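Translation initiation factor eIF2B, subunit delta (PDB 1T5O) probably catalyses the isomerisation of 5-methylthioribose 1-phosphate to 5-methylthioribulose 1-phosphate, a step of methionine biosynthesis. Local coordinates at residues G54-A59 against L117-A122; R30-L35 against D82-T87; A49-G54 against L94-E99. One frame throughout, in Å; residues are numbered along the deposited sequence.

Contact 1: residues G54-A59 against L117-A122; sequences GAYGIA and LALREA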
loop_
_atom_site.group_PDB
_atom_site.type_symbol
_atom_site.label_atom_id
_atom_site.label_comp_id
_atom_site.label_asym_id
_atom_site.label_seq_id
_atom_site.Cartn_x
_atom_site.Cartn_y
_atom_site.Cartn_z
ATOM N N GLY A 54 -11.094 18.452 23.104
ATOM C CA GLY A 54 -11.788 19.726 23.118
ATOM C C GLY A 54 -12.307 20.077 24.505
ATOM O O GLY A 54 -12.118 21.200 24.971
ATOM N N ALA A 55 -12.959 19.118 25.163
ATOM C CA ALA A 55 -13.513 19.330 26.507
ATOM C C ALA A 55 -12.440 19.515 27.572
ATOM O O ALA A 55 -12.545 20.408 28.407
ATOM C CB ALA A 55 -14.429 18.166 26.894
ATOM N N TYR A 56 -11.419 18.665 27.569
ATOM C CA TYR A 56 -10.359 18.810 28.563
ATOM C C TYR A 56 -9.636 20.119 28.290
ATOM O O TYR A 56 -9.057 20.714 29.200
ATOM C CB TYR A 56 -9.362 17.653 28.492
ATOM C CG TYR A 56 -9.867 16.368 29.113
ATOM C CD1 TYR A 56 -10.392 16.352 30.409
ATOM C CD2 TYR A 56 -9.768 15.162 28.432
ATOM C CE1 TYR A 56 -10.802 15.151 31.009
ATOM C CE2 TYR A 56 -10.165 13.961 29.014
ATOM C CZ TYR A 56 -10.678 13.957 30.294
ATOM O OH TYR A 56 -11.065 12.763 30.858
ATOM N N GLY A 57 -9.676 20.555 27.028
ATOM C CA GLY A 57 -9.025 21.799 26.655
ATOM C C GLY A 57 -9.584 22.952 27.469
ATOM O O GLY A 57 -8.827 23.778 27.977
ATOM N N ILE A 58 -10.913 22.996 27.587
ATOM C CA ILE A 58 -11.619 24.034 28.342
ATOM C C ILE A 58 -11.301 23.914 29.835
ATOM O O ILE A 58 -11.124 24.925 30.513
ATOM C CB ILE A 58 -13.165 23.925 28.122
ATOM C CG1 ILE A 58 -13.501 24.104 26.632
ATOM C CG2 ILE A 58 -13.914 24.924 29.008
ATOM C CD1 ILE A 58 -12.935 25.380 25.972
ATOM N N ALA A 59 -11.234 22.684 30.352
ATOM C CA ALA A 59 -10.906 22.483 31.763
ATOM C C ALA A 59 -9.474 22.970 31.967
ATOM O O ALA A 59 -9.130 23.575 32.988
ATOM C CB ALA A 59 -11.018 21.015 32.133
ATOM N N LEU A 117 -16.859 22.648 37.084
ATOM C CA LEU A 117 -17.844 22.308 36.068
ATOM C C LEU A 117 -17.205 21.990 34.720
ATOM O O LEU A 117 -17.686 21.107 33.997
ATOM C CB LEU A 117 -18.861 23.436 35.894
ATOM C CG LEU A 117 -19.839 23.613 37.051
ATOM C CD1 LEU A 117 -20.852 24.690 36.706
ATOM C CD2 LEU A 117 -20.515 22.286 37.343
ATOM N N ALA A 118 -16.140 22.715 34.375
ATOM C CA ALA A 118 -15.459 22.476 33.109
ATOM C C ALA A 118 -14.912 21.061 33.127
ATOM O O ALA A 118 -15.242 20.261 32.251
ATOM C CB ALA A 118 -14.314 23.482 32.900
ATOM N N LEU A 119 -14.103 20.755 34.141
ATOM C CA LEU A 119 -13.492 19.438 34.287
ATOM C C LEU A 119 -14.509 18.309 34.377
ATOM O O LEU A 119 -14.315 17.236 33.797
ATOM C CB LEU A 119 -12.587 19.392 35.533
ATOM C CG LEU A 119 -11.909 18.039 35.826
ATOM C CD1 LEU A 119 -11.212 17.494 34.566
ATOM C CD2 LEU A 119 -10.895 18.204 36.968
ATOM N N ARG A 120 -15.585 18.548 35.112
ATOM C CA ARG A 120 -16.620 17.543 35.286
ATOM C C ARG A 120 -17.332 17.171 33.963
ATOM O O ARG A 120 -17.617 15.997 33.714
ATOM C CB ARG A 120 -17.629 18.043 36.319
ATOM C CG ARG A 120 -18.812 17.142 36.526
ATOM C CD ARG A 120 -19.532 17.511 37.815
ATOM N NE ARG A 120 -20.859 16.908 37.901
ATOM C CZ ARG A 120 -21.683 17.090 38.930
ATOM N NH1 ARG A 120 -21.303 17.852 39.952
ATOM N NH2 ARG A 120 -22.889 16.527 38.933
ATOM N N GLU A 121 -17.614 18.165 33.126
ATOM C CA GLU A 121 -18.263 17.907 31.844
ATOM C C GLU A 121 -17.295 17.116 30.947
ATOM O O GLU A 121 -17.677 16.138 30.312
ATOM C CB GLU A 121 -18.650 19.233 31.180
ATOM C CG GLU A 121 -19.328 19.113 29.805
ATOM C CD GLU A 121 -20.694 18.432 29.853
ATOM O OE1 GLU A 121 -21.175 18.125 30.966
ATOM O OE2 GLU A 121 -21.299 18.202 28.771
ATOM N N ALA A 122 -16.031 17.526 30.935
ATOM C CA ALA A 122 -15.018 16.847 30.135
ATOM C C ALA A 122 -14.864 15.390 30.575
ATOM O O ALA A 122 -14.773 14.487 29.737
ATOM C CB ALA A 122 -13.667 17.588 30.245
#
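Two helices of the N-terminal helical part of the chain, 47-61 and 111-141, run antiparallel here at a signed crossing angle of -164°, their local axes 7.9 Å apart, in an alanine-rich interface. Ala55, Ala59, Ala118 and Ala122 all aim their methyls at the opposing helix, and these short side chains let the backbones come close. Ala55 and Ala122 meet methyl to methyl, CB to CB at 3.5 Å, tighter than usual van der Waals contact. One turn further on, the pairing is staggered: the Ala118 methyl lies against the backbone of Ala59, CB to CA 3.7 Å, and next to it the CG2 branch of Ile58 reaches the same methyl more loosely. Tyr56 leaves its helix beside this row. With CG anti to its own carbonyl carbon (chi1 -77°), the ring swings towards 117-122, and CD1 comes obliquely to within 3.5 Å of the Ala122 CB. The same ring has Leu119 CD1 at its edge, near the ring plane, 4.3 Å from CE1; Leu119 gets there with CG anti to the backbone N. Ile6 and Trp8 of strand 6-8 also touch the tyrosine, so its ring joins the helix pair to the N-terminal strand. An alanine in place of Tyr56 would probably loosen this flank, since the ring contacts to Ala122, Leu119 and the strand would all be lost. At the far end of the pairing, the Ala59 methyl presses on the opposing main chain, its CB 3.6 Å from Leu119 CA.

Contact 2: residues R30-L35 against D82-T87; sequences RNVEEL and DFLAST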
loop_
_atom_site.group_PDB
_atom_site.type_symbol
_atom_site.label_atom_id
_atom_site.label_comp_id
_atom_site.label_asym_id
_atom_site.label_seq_id
_atom_site.Cartn_x
_atom_site.Cartn_y
_atom_site.Cartn_z
ATOM N N ARG A 30 0.069 21.300 29.595
ATOM C CA ARG A 30 -0.161 22.225 30.696
ATOM C C ARG A 30 -0.748 23.539 30.196
ATOM O O ARG A 30 -1.079 24.414 30.995
ATOM C CB ARG A 30 1.133 22.449 31.500
ATOM C CG ARG A 30 2.409 22.270 30.697
ATOM C CD ARG A 30 3.613 21.936 31.581
ATOM N NE ARG A 30 4.794 21.627 30.769
ATOM C CZ ARG A 30 4.914 20.553 29.986
ATOM N NH1 ARG A 30 3.927 19.664 29.906
ATOM N NH2 ARG A 30 6.020 20.371 29.270
ATOM N N ASN A 31 -0.898 23.666 28.878
ATOM C CA ASN A 31 -1.501 24.864 28.298
ATOM C C ASN A 31 -2.199 24.623 26.960
ATOM O O ASN A 31 -2.001 23.597 26.306
ATOM C CB ASN A 31 -0.467 26.001 28.150
ATOM C CG ASN A 31 0.567 25.742 27.058
ATOM O OD1 ASN A 31 0.224 25.512 25.896
ATOM N ND2 ASN A 31 1.845 25.810 27.429
ATOM N N VAL A 32 -3.016 25.597 26.573
ATOM C CA VAL A 32 -3.788 25.566 25.335
ATOM C C VAL A 32 -2.964 25.218 24.108
ATOM O O VAL A 32 -3.322 24.330 23.337
ATOM C CB VAL A 32 -4.425 26.942 25.012
ATOM C CG1 VAL A 32 -5.756 26.732 24.303
ATOM C CG2 VAL A 32 -4.564 27.790 26.269
ATOM N N GLU A 33 -1.877 25.958 23.919
ATOM C CA GLU A 33 -1.006 25.772 22.771
ATOM C C GLU A 33 -0.441 24.362 22.650
ATOM O O GLU A 33 -0.362 23.822 21.545
ATOM C CB GLU A 33 0.132 26.801 22.808
ATOM C CG GLU A 33 -0.354 28.252 22.801
ATOM C CD GLU A 33 0.778 29.262 22.957
ATOM O OE1 GLU A 33 1.541 29.164 23.951
ATOM O OE2 GLU A 33 0.901 30.159 22.088
ATOM N N GLU A 34 -0.062 23.764 23.774
ATOM C CA GLU A 34 0.494 22.417 23.747
ATOM C C GLU A 34 -0.507 21.397 23.217
ATOM O O GLU A 34 -0.176 20.554 22.379
ATOM C CB GLU A 34 0.957 22.011 25.140
ATOM C CG GLU A 34 2.019 22.935 25.694
ATOM C CD GLU A 34 2.699 22.359 26.912
ATOM O OE1 GLU A 34 1.989 21.885 27.819
ATOM O OE2 GLU A 34 3.944 22.388 26.962
ATOM N N LEU A 35 -1.734 21.477 23.712
ATOM C CA LEU A 35 -2.776 20.572 23.279
ATOM C C LEU A 35 -2.990 20.797 21.793
ATOM O O LEU A 35 -3.045 19.850 21.006
ATOM C CB LEU A 35 -4.067 20.864 24.046
ATOM C CG LEU A 35 -5.295 20.001 23.745
ATOM C CD1 LEU A 35 -5.001 18.516 24.002
ATOM C CD2 LEU A 35 -6.454 20.484 24.614
ATOM N N ASP A 82 -12.374 29.377 21.172
ATOM C CA ASP A 82 -12.198 29.901 19.813
ATOM C C ASP A 82 -10.853 29.468 19.240
ATOM O O ASP A 82 -10.755 29.029 18.090
ATOM C CB ASP A 82 -12.248 31.437 19.822
ATOM C CG ASP A 82 -13.667 31.982 19.844
ATOM O OD1 ASP A 82 -14.615 31.198 20.078
ATOM O OD2 ASP A 82 -13.835 33.207 19.633
ATOM N N PHE A 83 -9.813 29.604 20.054
ATOM C CA PHE A 83 -8.482 29.225 19.628
ATOM C C PHE A 83 -8.355 27.732 19.342
ATOM O O PHE A 83 -7.794 27.342 18.314
ATOM C CB PHE A 83 -7.459 29.641 20.685
ATOM C CG PHE A 83 -6.139 28.947 20.549
ATOM C CD1 PHE A 83 -5.907 27.733 21.189
ATOM C CD2 PHE A 83 -5.131 29.493 19.764
ATOM C CE1 PHE A 83 -4.697 27.078 21.054
ATOM C CE2 PHE A 83 -3.913 28.840 19.626
ATOM C CZ PHE A 83 -3.697 27.632 20.271
ATOM N N LEU A 84 -8.863 26.894 20.246
ATOM C CA LEU A 84 -8.753 25.452 20.050
ATOM C C LEU A 84 -9.560 24.933 18.875
ATOM O O LEU A 84 -9.081 24.082 18.128
ATOM C CB LEU A 84 -9.150 24.685 21.317
ATOM C CG LEU A 84 -8.002 24.388 22.289
ATOM C CD1 LEU A 84 -8.535 23.701 23.537
ATOM C CD2 LEU A 84 -6.969 23.512 21.601
ATOM N N ALA A 85 -10.776 25.438 18.699
ATOM C CA ALA A 85 -11.607 24.987 17.593
ATOM C C ALA A 85 -10.975 25.372 16.249
ATOM O O ALA A 85 -11.120 24.654 15.256
ATOM C CB ALA A 85 -13.015 25.568 17.717
ATOM N N SER A 86 -10.258 26.494 16.236
ATOM C CA SER A 86 -9.602 26.964 15.025
ATOM C C SER A 86 -8.471 26.026 14.577
ATOM O O SER A 86 -8.006 26.111 13.438
ATOM C CB SER A 86 -9.066 28.392 15.217
ATOM O OG SER A 86 -7.918 28.436 16.053
ATOM N N THR A 87 -8.031 25.126 15.453
ATOM C CA THR A 87 -6.968 24.206 15.066
ATOM C C THR A 87 -7.456 23.487 13.814
ATOM O O THR A 87 -6.671 23.068 12.962
ATOM C CB THR A 87 -6.677 23.178 16.168
ATOM O OG1 THR A 87 -7.833 22.358 16.367
ATOM C CG2 THR A 87 -6.323 23.889 17.480
#
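Val32 sets its CG1 methyl obliquely against the ring of Phe83, spanning the CD1-CE1 bond, with CG1 3.3 Å from CD1. The phenyl ring is carried there by a first torsion that puts CG anti to the backbone N (chi1 163°). Its tip reaches the first turn of helix 32-40, CZ 4.1 Å from Glu33 CA. The same valine methyl also meets Leu84, CG1 to CG 3.8 Å, and so sits in the notch between two side chains of helix 70-85. A turn along, Leu35 and Leu84 cross at about a right angle and touch tip to tip, CD2 to CD1 at 4.0 Å; Ala36 extends the same surface. No hydrogen bond crosses between the segments. Asn31 N-caps helix 32-40: its OD1 accepts from Glu34 N at 2.8 Å, from above the carbonyl plane. The Glu34 carboxylate in turn takes the backbone N-H of Arg30 on OE1 in a nearly straight bond (2.7 Å, 169°), while Glu64 accepts from Val32 N. Apolar contact thus joins the C-terminal part of helix 70-85 to the first turn of helix 32-40, and the Asn31 cap and the bond from Val32 N to Glu64 probably help to hold the turn that presents Val32.

Contact 3: residues A49-G54 against L94-E99; sequences ALEAAG and LFVGIE
Helices 47-61 and 92-105 run in the same direction, roughly parallel, their local axes inclined by 29° (signed crossing angle -29°) and only 6.6 Å apart. Glycines on both helices make this possible. A side chain on Gly54 would run into Leu94 O and Ile98 N, and one on Gly97 would strike Glu51 O. The backbones therefore touch directly: Gly97 CA offers a C-H to Glu51 O (CA to O 3.3 Å, 154° at the hydrogen), and Leu94 CA makes a longer contact of the same kind with Leu50 O. Around the glycines, Leu94 brings CD1 to 3.7 Å from Gly54 CA, CG standing anti to its backbone N. Ile98 comes from the next turn, its CD1 methyl pressed to 3.3 Å from Gly54 CA, which is tight, and lying beside Gly54 O. On the other flank, Glu51, extended beyond CG, reaches across 94-99, CG against the Gly97 backbone and OE2 at 3.3 Å from Val96 CG1, crossing Val96 obliquely. Its buried carboxylate has long, weak ion pairs with Arg100 and Arg132, which would probably help to keep it ionised. Leu94 also touches Arg88, a predicted substrate-binding residue. The close parallel crossing at a negative angle, with glycines at the crossing and CA-H...O contacts between backbones, resembles the GAS-right type of helix pair, here beside the probable substrate site of an MtnA-like chain.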
loop_
_atom_site.group_PDB
_atom_site.type_symbol
_atom_site.label_atom_id
_atom_site.label_comp_id
_atom_site.label_asym_id
_atom_site.label_seq_id
_atom_site.Cartn_x
_atom_site.Cartn_y
_atom_site.Cartn_z
ATOM N N ALA A 49 -11.455 10.875 20.762
ATOM C CA ALA A 49 -10.255 11.382 21.403
ATOM C C ALA A 49 -10.223 12.896 21.244
ATOM O O ALA A 49 -9.884 13.635 22.180
ATOM C CB ALA A 49 -9.024 10.761 20.764
ATOM N N LEU A 50 -10.612 13.360 20.057
ATOM C CA LEU A 50 -10.609 14.786 19.774
ATOM C C LEU A 50 -11.725 15.501 20.496
ATOM O O LEU A 50 -11.611 16.696 20.794
ATOM C CB LEU A 50 -10.720 15.041 18.273
ATOM C CG LEU A 50 -9.424 14.756 17.525
ATOM C CD1 LEU A 50 -9.656 14.963 16.033
ATOM C CD2 LEU A 50 -8.305 15.686 18.032
ATOM N N GLU A 51 -12.820 14.787 20.750
ATOM C CA GLU A 51 -13.926 15.399 21.457
ATOM C C GLU A 51 -13.466 15.606 22.890
ATOM O O GLU A 51 -13.669 16.669 23.474
ATOM C CB GLU A 51 -15.170 14.505 21.456
ATOM C CG GLU A 51 -16.374 15.222 22.061
ATOM C CD GLU A 51 -17.501 14.283 22.405
ATOM O OE1 GLU A 51 -17.302 13.062 22.293
ATOM O OE2 GLU A 51 -18.582 14.759 22.805
ATOM N N ALA A 52 -12.848 14.568 23.448
ATOM C CA ALA A 52 -12.342 14.634 24.808
ATOM C C ALA A 52 -11.236 15.694 24.889
ATOM O O ALA A 52 -11.096 16.381 25.908
ATOM C CB ALA A 52 -11.819 13.244 25.240
ATOM N N ALA A 53 -10.456 15.839 23.819
ATOM C CA ALA A 53 -9.399 16.851 23.801
ATOM C C ALA A 53 -10.032 18.246 23.881
ATOM O O ALA A 53 -9.563 19.117 24.624
ATOM C CB ALA A 53 -8.560 16.733 22.529
ATOM N N GLY A 54 -11.094 18.452 23.104
ATOM C CA GLY A 54 -11.788 19.726 23.118
ATOM C C GLY A 54 -12.307 20.077 24.505
ATOM O O GLY A 54 -12.118 21.200 24.971
ATOM N N LEU A 94 -14.295 17.794 17.762
ATOM C CA LEU A 94 -13.492 18.738 18.509
ATOM C C LEU A 94 -14.418 19.900 18.877
ATOM O O LEU A 94 -14.355 20.434 19.991
ATOM C CB LEU A 94 -12.346 19.228 17.631
ATOM C CG LEU A 94 -11.598 20.477 18.067
ATOM C CD1 LEU A 94 -11.148 20.354 19.518
ATOM C CD2 LEU A 94 -10.406 20.654 17.139
ATOM N N PHE A 95 -15.282 20.284 17.934
ATOM C CA PHE A 95 -16.235 21.367 18.151
ATOM C C PHE A 95 -17.219 20.995 19.254
ATOM O O PHE A 95 -17.520 21.807 20.127
ATOM C CB PHE A 95 -17.030 21.663 16.867
ATOM C CG PHE A 95 -18.140 22.665 17.056
ATOM C CD1 PHE A 95 -17.900 24.023 16.923
ATOM C CD2 PHE A 95 -19.424 22.244 17.406
ATOM C CE1 PHE A 95 -18.929 24.964 17.136
ATOM C CE2 PHE A 95 -20.454 23.157 17.624
ATOM C CZ PHE A 95 -20.212 24.521 17.490
ATOM N N VAL A 96 -17.731 19.773 19.207
ATOM C CA VAL A 96 -18.692 19.329 20.202
ATOM C C VAL A 96 -18.083 19.353 21.605
ATOM O O VAL A 96 -18.711 19.835 22.557
ATOM C CB VAL A 96 -19.217 17.914 19.852
ATOM C CG1 VAL A 96 -19.838 17.232 21.078
ATOM C CG2 VAL A 96 -20.248 18.034 18.748
ATOM N N GLY A 97 -16.860 18.835 21.722
ATOM C CA GLY A 97 -16.184 18.811 23.007
ATOM C C GLY A 97 -15.989 20.206 23.565
ATOM O O GLY A 97 -16.284 20.463 24.729
ATOM N N ILE A 98 -15.493 21.104 22.718
ATOM C CA ILE A 98 -15.267 22.501 23.090
ATOM C C ILE A 98 -16.553 23.163 23.585
ATOM O O ILE A 98 -16.606 23.668 24.709
ATOM C CB ILE A 98 -14.778 23.340 21.888
ATOM C CG1 ILE A 98 -13.412 22.842 21.397
ATOM C CG2 ILE A 98 -14.764 24.820 22.269
ATOM C CD1 ILE A 98 -12.345 22.899 22.431
ATOM N N GLU A 99 -17.588 23.154 22.742
ATOM C CA GLU A 99 -18.847 23.796 23.097
ATOM C C GLU A 99 -19.573 23.183 24.290
ATOM O O GLU A 99 -20.225 23.892 25.053
ATOM C CB GLU A 99 -19.770 23.912 21.860
ATOM C CG GLU A 99 -20.970 22.934 21.701
ATOM C CD GLU A 99 -22.112 23.088 22.733
ATOM O OE1 GLU A 99 -22.585 24.222 23.024
ATOM O OE2 GLU A 99 -22.565 22.047 23.245
#

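Helix 47-61 joins the three contacts: contacts 1 and 3 lie on successive turns of it and share Gly54, their centres 9 Å apart, while contact 2 packs against it through Gly57, whose CA is 3.5 Å from Leu35 CD2. Contacts 1 and 3 also meet directly, Ala55 CB standing 3.7 Å from Gly97 O. Between contacts 2 and 3, Leu84 CB touches Ile98 CD1 at 3.8 Å, which joins helices 70-85 and 92-105. Contact 3 is the one nearest the predicted substrate site, with the Leu94 side chain about 4 Å from that of Arg88; the Leu84 side chain of contact 2 is about 9 Å from that of Arg88. Contact 1 lies away from the annotated sites.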